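Long-range contacts in GH26A (Muricauda sp. MAR_2010_75, PDB 6Q75), which probably hydrolyses beta-linked polysaccharides such as mannans, as a family 26 glycoside hydrolase: residues 108-113 with 174-179; 218-223 with 232-237; 245-250 with 262-267. One frame throughout, in Å; residues are numbered along the deposited sequence.

Contact 1 of 3, residues 108-113 with 174-179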
loop_
_atom_site.group_PDB
_atom_site.type_symbol
_atom_site.label_atom_id
_atom_site.label_comp_id
_atom_site.label_asym_id
_atom_site.label_seq_id
_atom_site.Cartn_x
_atom_site.Cartn_y
_atom_site.Cartn_z
ATOM N N MET A 108 0.572 -4.253 -2.925
ATOM C CA MET A 108 1.135 -3.144 -3.683
ATOM C C MET A 108 1.622 -3.666 -5.038
ATOM O O MET A 108 1.447 -4.846 -5.375
ATOM C CB MET A 108 2.276 -2.474 -2.908
ATOM C CG MET A 108 3.456 -3.416 -2.682
ATOM S SD MET A 108 4.683 -2.749 -1.536
ATOM C CE MET A 108 5.120 -1.212 -2.363
ATOM N N TRP A 109 2.276 -2.788 -5.799
ATOM C CA TRP A 109 2.581 -3.121 -7.188
ATOM C C TRP A 109 3.721 -2.273 -7.726
ATOM O O TRP A 109 3.486 -1.302 -8.454
ATOM C CB TRP A 109 1.329 -2.951 -8.049
ATOM C CG TRP A 109 1.472 -3.384 -9.506
ATOM C CD1 TRP A 109 2.306 -4.351 -10.009
ATOM C CD2 TRP A 109 0.796 -2.811 -10.635
ATOM N NE1 TRP A 109 2.142 -4.448 -11.392
ATOM C CE2 TRP A 109 1.242 -3.496 -11.791
ATOM C CE3 TRP A 109 -0.160 -1.796 -10.773
ATOM C CZ2 TRP A 109 0.752 -3.202 -13.091
ATOM C CZ3 TRP A 109 -0.627 -1.493 -12.061
ATOM C CH2 TRP A 109 -0.160 -2.191 -13.195
ATOM N N HIS A 110 4.960 -2.596 -7.364
ATOM C CA HIS A 110 6.064 -2.078 -8.165
ATOM C C HIS A 110 5.905 -2.598 -9.594
ATOM O O HIS A 110 5.582 -3.771 -9.822
ATOM C CB HIS A 110 7.414 -2.511 -7.625
ATOM C CG HIS A 110 7.812 -1.828 -6.355
ATOM N ND1 HIS A 110 7.751 -2.454 -5.128
ATOM C CD2 HIS A 110 8.303 -0.585 -6.124
ATOM C CE1 HIS A 110 8.198 -1.628 -4.194
ATOM N NE2 HIS A 110 8.547 -0.490 -4.773
ATOM N N VAL A 111 6.129 -1.712 -10.552
ATOM C CA VAL A 111 5.950 -2.032 -11.960
ATOM C C VAL A 111 6.875 -1.145 -12.784
ATOM O O VAL A 111 7.139 0.010 -12.430
ATOM C CB VAL A 111 4.462 -1.869 -12.327
ATOM C CG1 VAL A 111 4.027 -0.409 -12.191
ATOM C CG2 VAL A 111 4.197 -2.430 -13.739
ATOM N N GLY A 112 7.380 -1.689 -13.893
ATOM C CA GLY A 112 8.161 -0.902 -14.825
ATOM C C GLY A 112 7.258 -0.025 -15.686
ATOM O O GLY A 112 6.053 0.090 -15.465
ATOM N N GLN A 113 7.861 0.589 -16.695
ATOM C CA GLN A 113 7.164 1.559 -17.530
ATOM C C GLN A 113 6.351 0.869 -18.605
ATOM O O GLN A 113 6.663 -0.257 -18.991
ATOM C CB GLN A 113 8.167 2.488 -18.201
ATOM C CG GLN A 113 8.967 3.267 -17.170
ATOM C CD GLN A 113 9.971 4.163 -17.805
ATOM O OE1 GLN A 113 9.714 4.754 -18.860
ATOM N NE2 GLN A 113 11.146 4.248 -17.200
ATOM N N PRO A 174 -1.548 1.142 -4.980
ATOM C CA PRO A 174 -0.811 1.294 -6.238
ATOM C C PRO A 174 -0.018 2.601 -6.338
ATOM O O PRO A 174 -0.382 3.634 -5.770
ATOM C CB PRO A 174 -1.939 1.259 -7.284
ATOM C CG PRO A 174 -3.090 2.008 -6.558
ATOM C CD PRO A 174 -2.937 1.602 -5.055
ATOM N N TYR A 175 1.053 2.552 -7.131
ATOM C CA TYR A 175 1.833 3.738 -7.509
ATOM C C TYR A 175 2.228 4.543 -6.265
ATOM O O TYR A 175 2.018 5.755 -6.179
ATOM C CB TYR A 175 1.076 4.611 -8.490
ATOM C CG TYR A 175 0.769 3.923 -9.809
ATOM C CD1 TYR A 175 1.784 3.324 -10.572
ATOM C CD2 TYR A 175 -0.528 3.881 -10.300
ATOM C CE1 TYR A 175 1.499 2.690 -11.794
ATOM C CE2 TYR A 175 -0.815 3.262 -11.536
ATOM C CZ TYR A 175 0.201 2.667 -12.259
ATOM O OH TYR A 175 -0.087 2.045 -13.468
ATOM N N HIS A 176 2.776 3.831 -5.298
ATOM C CA HIS A 176 3.095 4.380 -3.989
ATOM C C HIS A 176 4.309 5.317 -4.060
ATOM O O HIS A 176 5.076 5.324 -5.028
ATOM C CB HIS A 176 3.377 3.241 -3.009
ATOM C CG HIS A 176 4.531 2.396 -3.446
ATOM N ND1 HIS A 176 4.502 1.653 -4.602
ATOM C CD2 HIS A 176 5.771 2.246 -2.930
ATOM C CE1 HIS A 176 5.665 1.045 -4.764
ATOM N NE2 HIS A 176 6.451 1.382 -3.752
ATOM N N GLU A 177 4.470 6.131 -3.014
ATOM C CA GLU A 177 5.592 7.092 -2.927
ATOM C C GLU A 177 5.620 8.023 -4.149
ATOM O O GLU A 177 6.677 8.446 -4.629
ATOM C CB GLU A 177 6.926 6.355 -2.734
ATOM C CG GLU A 177 6.966 5.640 -1.355
ATOM C CD GLU A 177 8.264 4.865 -1.056
ATOM O OE1 GLU A 177 9.231 4.896 -1.862
ATOM O OE2 GLU A 177 8.327 4.245 0.031
ATOM N N MET A 178 4.432 8.406 -4.608
ATOM C CA MET A 178 4.315 9.162 -5.851
ATOM C C MET A 178 4.788 10.600 -5.712
ATOM O O MET A 178 5.002 11.262 -6.738
ATOM C CB MET A 178 2.860 9.130 -6.326
ATOM C CG MET A 178 1.906 10.033 -5.523
ATOM S SD MET A 178 1.577 9.497 -3.819
ATOM C CE MET A 178 0.569 8.049 -4.026
ATOM N N ASN A 179 4.964 11.095 -4.476
ATOM C CA ASN A 179 5.519 12.430 -4.295
ATOM C C ASN A 179 7.038 12.415 -4.327
ATOM O O ASN A 179 7.656 13.487 -4.338
ATOM C CB ASN A 179 5.007 13.068 -2.987
ATOM C CG ASN A 179 5.308 12.225 -1.753
ATOM O OD1 ASN A 179 5.308 11.000 -1.809
ATOM N ND2 ASN A 179 5.576 12.895 -0.619
HETATM O O HOH W 1 2.346 -0.026 -5.501
HETATM O O HOH W 2 1.463 0.368 -8.884
#
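His176 meets Met108 over one face of its imidazole and His110 at its edge. The methyl of Met108 does the touching: Met108 CE sits 3.3 Å from the centroid of the His176 ring, a CH-pi contact. The Met108 chain bends at chi3 (-58°), which brings the methyl, rather than the sulfur, onto the ring. The edge of His176 faces the imidazole of His110 in an offset edge-to-face pair, with centroids 4.4 Å apart and planes at 84°. His110 ND1 is hydrogen-bonded to Asp78, which helps to fix the turn of the ring. Trp109 and Tyr175 form a second group. Their side chains run alongside each other, pointing the same way, with Trp109 CZ3 3.8 Å from Tyr175 OH. The rings are inclined at 42°. Tyr175 OH is held by Trp149 NE1, and Val111 CG1 packs 4.0 Å from Tyr175 CE1. Two waters bridge the segments. One accepts from Trp109 N and lies 2.9 Å from His176 ND1. The other joins backbone to backbone, donating to Trp109 O and accepting from Tyr175 N at 2.8 Å. Tris hydrogen-bonds His176 NE2 and glycerol lies near His110, both probably from the crystallisation liquor. This suggests that the histidines line a pocket, positioned by Met108 CE, their mutual packing, Asp78 and the first water.

Contact 2 of 3, residues 218-223 with 232-237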
loop_
_atom_site.group_PDB
_atom_site.type_symbol
_atom_site.label_atom_id
_atom_site.label_comp_id
_atom_site.label_asym_id
_atom_site.label_seq_id
_atom_site.Cartn_x
_atom_site.Cartn_y
_atom_site.Cartn_z
ATOM N N TRP A 218 -4.097 5.511 -0.914
ATOM C CA TRP A 218 -3.193 6.468 -1.537
ATOM C C TRP A 218 -1.997 6.598 -0.606
ATOM O O TRP A 218 -2.135 7.136 0.488
ATOM C CB TRP A 218 -3.919 7.800 -1.726
ATOM C CG TRP A 218 -3.118 8.927 -2.353
ATOM C CD1 TRP A 218 -2.996 9.224 -3.697
ATOM C CD2 TRP A 218 -2.402 9.942 -1.654
ATOM N NE1 TRP A 218 -2.233 10.358 -3.864
ATOM C CE2 TRP A 218 -1.851 10.813 -2.625
ATOM C CE3 TRP A 218 -2.159 10.197 -0.293
ATOM C CZ2 TRP A 218 -1.072 11.912 -2.281
ATOM C CZ3 TRP A 218 -1.379 11.298 0.041
ATOM C CH2 TRP A 218 -0.854 12.140 -0.941
ATOM N N ASN A 219 -0.834 6.071 -1.027
ATOM C CA ASN A 219 0.310 5.830 -0.136
ATOM C C ASN A 219 1.475 6.691 -0.627
ATOM O O ASN A 219 2.145 6.334 -1.601
ATOM C CB ASN A 219 0.676 4.336 -0.148
ATOM C CG ASN A 219 1.611 3.910 1.003
ATOM O OD1 ASN A 219 1.631 2.734 1.367
ATOM N ND2 ASN A 219 2.384 4.852 1.566
ATOM N N ALA A 220 1.737 7.799 0.064
ATOM C CA ALA A 220 2.810 8.712 -0.292
ATOM C C ALA A 220 4.072 8.393 0.507
ATOM O O ALA A 220 4.148 7.406 1.241
ATOM C CB ALA A 220 2.359 10.156 -0.064
ATOM N N ASN A 221 5.090 9.233 0.334
ATOM C CA ASN A 221 6.307 9.204 1.148
ATOM C C ASN A 221 6.346 10.417 2.066
ATOM O O ASN A 221 5.875 11.490 1.713
ATOM C CB ASN A 221 7.555 9.224 0.255
ATOM C CG ASN A 221 8.772 8.588 0.934
ATOM O OD1 ASN A 221 8.966 7.383 0.837
ATOM N ND2 ASN A 221 9.573 9.396 1.626
ATOM N N GLY A 222 6.936 10.266 3.260
ATOM C CA GLY A 222 7.220 11.448 4.040
ATOM C C GLY A 222 7.997 12.481 3.234
ATOM O O GLY A 222 8.980 12.149 2.558
ATOM N N PRO A 223 7.568 13.745 3.263
ATOM C CA PRO A 223 8.233 14.764 2.437
ATOM C C PRO A 223 9.643 15.076 2.917
ATOM O O PRO A 223 9.942 15.007 4.109
ATOM C CB PRO A 223 7.333 15.994 2.581
ATOM C CG PRO A 223 5.974 15.434 3.060
ATOM C CD PRO A 223 6.362 14.269 3.937
ATOM N N TYR A 232 7.852 15.583 -2.382
ATOM C CA TYR A 232 7.198 16.875 -2.329
ATOM C C TYR A 232 5.910 16.792 -1.514
ATOM O O TYR A 232 5.567 15.753 -0.943
ATOM C CB TYR A 232 6.998 17.382 -3.765
ATOM C CG TYR A 232 8.353 17.688 -4.391
ATOM C CD1 TYR A 232 9.111 18.756 -3.931
ATOM C CD2 TYR A 232 8.891 16.885 -5.384
ATOM C CE1 TYR A 232 10.363 19.037 -4.468
ATOM C CE2 TYR A 232 10.138 17.159 -5.931
ATOM C CZ TYR A 232 10.865 18.241 -5.465
ATOM O OH TYR A 232 12.109 18.531 -5.990
ATOM N N ASP A 233 5.204 17.918 -1.436
ATOM C CA ASP A 233 4.029 18.033 -0.582
ATOM C C ASP A 233 2.952 17.022 -0.960
ATOM O O ASP A 233 2.667 16.796 -2.139
ATOM C CB ASP A 233 3.438 19.438 -0.680
ATOM C CG ASP A 233 4.282 20.493 0.029
ATOM O OD1 ASP A 233 4.998 20.161 0.997
ATOM O OD2 ASP A 233 4.194 21.672 -0.372
ATOM N N TYR A 234 2.307 16.461 0.064
ATOM C CA TYR A 234 1.248 15.477 -0.145
ATOM C C TYR A 234 0.179 15.990 -1.099
ATOM O O TYR A 234 -0.246 15.277 -2.016
ATOM C CB TYR A 234 0.600 15.121 1.195
ATOM C CG TYR A 234 1.483 14.332 2.175
ATOM C CD1 TYR A 234 2.224 13.231 1.752
ATOM C CD2 TYR A 234 1.531 14.677 3.528
ATOM C CE1 TYR A 234 2.971 12.485 2.645
ATOM C CE2 TYR A 234 2.293 13.942 4.439
ATOM C CZ TYR A 234 3.014 12.850 3.984
ATOM O OH TYR A 234 3.760 12.113 4.861
ATOM N N LYS A 235 -0.289 17.223 -0.877
ATOM C CA LYS A 235 -1.476 17.705 -1.584
ATOM C C LYS A 235 -1.251 17.824 -3.082
ATOM O O LYS A 235 -2.221 17.728 -3.847
ATOM C CB LYS A 235 -1.914 19.055 -1.015
ATOM C CG LYS A 235 -0.966 20.197 -1.299
ATOM C CD LYS A 235 -1.561 21.515 -0.847
ATOM C CE LYS A 235 -0.477 22.564 -0.651
ATOM N N ASP A 236 0.003 17.968 -3.531
ATOM C CA ASP A 236 0.282 18.137 -4.956
ATOM C C ASP A 236 0.034 16.880 -5.777
ATOM O O ASP A 236 0.101 16.938 -7.015
ATOM C CB ASP A 236 1.732 18.595 -5.168
ATOM C CG ASP A 236 1.968 20.023 -4.708
ATOM O OD1 ASP A 236 0.977 20.737 -4.420
ATOM O OD2 ASP A 236 3.144 20.453 -4.700
ATOM N N PHE A 237 -0.254 15.752 -5.132
ATOM C CA PHE A 237 -0.434 14.493 -5.837
ATOM C C PHE A 237 -1.708 13.773 -5.424
ATOM O O PHE A 237 -1.851 12.579 -5.726
ATOM C CB PHE A 237 0.776 13.593 -5.610
ATOM C CG PHE A 237 2.077 14.282 -5.899
ATOM C CD1 PHE A 237 2.736 14.975 -4.897
ATOM C CD2 PHE A 237 2.595 14.296 -7.189
ATOM C CE1 PHE A 237 3.919 15.632 -5.165
ATOM C CE2 PHE A 237 3.782 14.945 -7.473
ATOM C CZ PHE A 237 4.459 15.618 -6.450
#
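Trp218 reaches across to the backbone of the 232-237 loop, and its indole edge makes the tight part of the contact. Trp218 NE1 donates to Phe237 O at 2.9 Å. The bond is bent, 143° at the hydrogen, and the donor lies above the carbonyl plane. The same edge brings Trp218 CH2 to 3.4 Å from Tyr234 O. With CG anti to the backbone N (chi1 179°), the indole extends from the strand toward the loop. Tyr234 gives up the most surface here. Ala220 CB sits at the edge of the Tyr234 ring, 3.6 Å from Tyr234 CD1. Tyr234 OH is hydrogen-bonded to Thr249 OG1. A leucine in place of Trp218 has no indole N-H, and Phe237 O would probably lose its mate and a gap open beside Tyr234 CB. The other end is more solvent-exposed. Pro223 still packs closely: CG lies over one face of the Tyr234 ring in a CH-pi contact, and Pro223 CD is 3.5 Å from Tyr234 OH. Tyr232 is looser; its side chain turns away and makes a cation-pi contact with Lys189. Strand 214-221 pairs in parallel with strand 246-251. Helix 258-268 contributes Gln263 and Leu267, so the Tyr234 side chain lies between strand 214-221 and this helix.

Contact 3 of 3, residues 245-250 with 262-267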
loop_
_atom_site.group_PDB
_atom_site.type_symbol
_atom_site.label_atom_id
_atom_site.label_comp_id
_atom_site.label_asym_id
_atom_site.label_seq_id
_atom_site.Cartn_x
_atom_site.Cartn_y
_atom_site.Cartn_z
ATOM N N ASP A 245 -9.838 5.849 -0.396
ATOM C CA ASP A 245 -10.459 5.407 0.857
ATOM C C ASP A 245 -9.596 5.727 2.074
ATOM O O ASP A 245 -10.119 6.124 3.120
ATOM C CB ASP A 245 -10.697 3.890 0.832
ATOM C CG ASP A 245 -11.844 3.473 -0.100
ATOM O OD1 ASP A 245 -13.001 3.949 0.076
ATOM O OD2 ASP A 245 -11.577 2.665 -1.020
ATOM N N ILE A 246 -8.294 5.519 1.960
ATOM C CA ILE A 246 -7.373 5.624 3.095
ATOM C C ILE A 246 -6.129 6.337 2.599
ATOM O O ILE A 246 -5.669 6.072 1.484
ATOM C CB ILE A 246 -7.037 4.224 3.640
ATOM C CG1 ILE A 246 -8.306 3.534 4.143
ATOM C CG2 ILE A 246 -5.971 4.313 4.783
ATOM C CD1 ILE A 246 -8.042 2.321 4.949
ATOM N N LEU A 247 -5.552 7.224 3.426
ATOM C CA LEU A 247 -4.282 7.863 3.088
ATOM C C LEU A 247 -3.160 7.265 3.924
ATOM O O LEU A 247 -3.354 6.909 5.084
ATOM C CB LEU A 247 -4.321 9.393 3.277
ATOM C CG LEU A 247 -5.248 10.194 2.345
ATOM C CD1 LEU A 247 -6.714 10.024 2.687
ATOM C CD2 LEU A 247 -4.855 11.693 2.301
ATOM N N ALA A 248 -2.012 7.059 3.301
ATOM C CA ALA A 248 -0.927 6.403 4.001
ATOM C C ALA A 248 0.376 7.077 3.624
ATOM O O ALA A 248 0.480 7.771 2.609
ATOM C CB ALA A 248 -0.846 4.910 3.663
ATOM N N THR A 249 1.378 6.856 4.457
ATOM C CA THR A 249 2.706 7.363 4.142
ATOM C C THR A 249 3.751 6.367 4.625
ATOM O O THR A 249 3.482 5.514 5.475
ATOM C CB THR A 249 2.938 8.758 4.737
ATOM O OG1 THR A 249 4.086 9.346 4.106
ATOM C CG2 THR A 249 3.154 8.672 6.219
ATOM N N ASP A 250 4.944 6.474 4.042
ATOM C CA ASP A 250 6.072 5.598 4.328
ATOM C C ASP A 250 7.075 6.378 5.158
ATOM O O ASP A 250 7.478 7.480 4.764
ATOM C CB ASP A 250 6.733 5.089 3.032
ATOM C CG ASP A 250 5.801 4.168 2.232
ATOM O OD1 ASP A 250 4.719 3.822 2.739
ATOM O OD2 ASP A 250 6.147 3.779 1.116
ATOM N N ASP A 262 0.594 15.902 10.984
ATOM C CA ASP A 262 -0.422 16.956 10.869
ATOM C C ASP A 262 -0.792 17.235 9.404
ATOM O O ASP A 262 -1.973 17.452 9.085
ATOM C CB ASP A 262 0.085 18.239 11.525
ATOM C CG ASP A 262 0.107 18.166 13.041
ATOM O OD1 ASP A 262 -0.575 17.301 13.633
ATOM O OD2 ASP A 262 0.813 18.996 13.646
ATOM N N GLN A 263 0.200 17.223 8.504
ATOM C CA GLN A 263 -0.066 17.434 7.077
ATOM C C GLN A 263 -0.976 16.369 6.493
ATOM O O GLN A 263 -1.895 16.684 5.726
ATOM C CB GLN A 263 1.237 17.411 6.269
ATOM C CG GLN A 263 1.218 18.124 4.899
ATOM C CD GLN A 263 2.552 17.969 4.108
ATOM O OE1 GLN A 263 3.437 17.228 4.530
ATOM N NE2 GLN A 263 2.564 18.445 2.861
ATOM N N LEU A 264 -0.755 15.112 6.857
ATOM C CA LEU A 264 -1.566 14.058 6.264
ATOM C C LEU A 264 -2.958 14.042 6.851
ATOM O O LEU A 264 -3.921 13.800 6.123
ATOM C CB LEU A 264 -0.910 12.698 6.469
ATOM C CG LEU A 264 -1.411 11.593 5.548
ATOM C CD1 LEU A 264 -1.012 11.855 4.110
ATOM C CD2 LEU A 264 -0.830 10.270 6.035
ATOM N N VAL A 265 -3.079 14.272 8.161
ATOM C CA VAL A 265 -4.398 14.345 8.781
ATOM C C VAL A 265 -5.227 15.447 8.132
ATOM O O VAL A 265 -6.427 15.271 7.859
ATOM C CB VAL A 265 -4.266 14.566 10.302
ATOM C CG1 VAL A 265 -5.625 14.915 10.894
ATOM C CG2 VAL A 265 -3.687 13.326 10.973
ATOM N N LYS A 266 -4.599 16.593 7.856
ATOM C CA LYS A 266 -5.312 17.710 7.236
ATOM C C LYS A 266 -5.836 17.330 5.858
ATOM O O LYS A 266 -6.992 17.604 5.517
ATOM C CB LYS A 266 -4.376 18.914 7.128
ATOM C CG LYS A 266 -5.001 20.140 6.504
ATOM C CD LYS A 266 -3.950 21.226 6.268
ATOM C CE LYS A 266 -4.291 22.055 5.032
ATOM N N LEU A 267 -4.993 16.688 5.055
ATOM C CA LEU A 267 -5.401 16.295 3.710
ATOM C C LEU A 267 -6.496 15.241 3.758
ATOM O O LEU A 267 -7.410 15.240 2.918
ATOM C CB LEU A 267 -4.173 15.780 2.951
ATOM C CG LEU A 267 -4.359 15.341 1.501
ATOM C CD1 LEU A 267 -4.942 16.486 0.665
ATOM C CD2 LEU A 267 -3.024 14.851 0.915
#
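Leu247 on the strand packs against Leu264 and Leu267 on the helix, and the interface is apolar throughout. A methyl of Leu247, CD2, lies 3.8 Å from the branch carbon CG of Leu267. Those two side chains cross at about a right angle. Leu264 CD1 comes to 4.2 Å from Leu247 CB, nearer the backbone of Leu247. The other methyl of Leu264, CD2, lies against the strand. Leu264 CD2 approaches the backbone carbon C of Ala248 at 4.2 Å and Thr249 CB at 4.3 Å. CG of Leu264 stands anti to its own nitrogen (chi1 -162°), and from there the two methyls spread over successive strand residues. Leu264 also touches Trp293 of strand 293-299.

No hydrogen bond joins the two segments. Backbone bonds run within the helix and, for the strand, to the neighbouring strand 214-221. In the helix, Lys266 N bonds to Asp262 O and Leu267 N to Gln263 O. In the sheet, Ile246 and Ala248 pair with Trp218. The strand and helix axes approach to 9.2 Å and run nearly antiparallel, at 162°. Strand 246-251, helix 258-268 and strand 273-278 form a beta-alpha-beta crossover, with a helix laid on a parallel sheet, the repeating unit of the (beta/alpha)8 barrel of family 26 enzymes.

The three contacts follow one another along the chain and lie within the same barrel. Contact 1 uses the loops after strands 104-108 and 170-173. Contact 2 lies on strand 214-221 and the loop beyond it, with its centre about 13 Å from that of contact 1. Contact 3 takes the next strand, 246-251, and its helix, about 8 Å from contact 2 and 17 Å from contact 1, centre to centre. Hydrogen bonds probably join the loop after strand 170-173 to the next two strands: Glu177 N to Asn219 O, and Asn219 ND2 to Asp250 OD1. Glu177, Asn221 and Asp250 come close together, consistent with a substrate site at one end of the barrel. The leucine packing of contact 3 lies behind it.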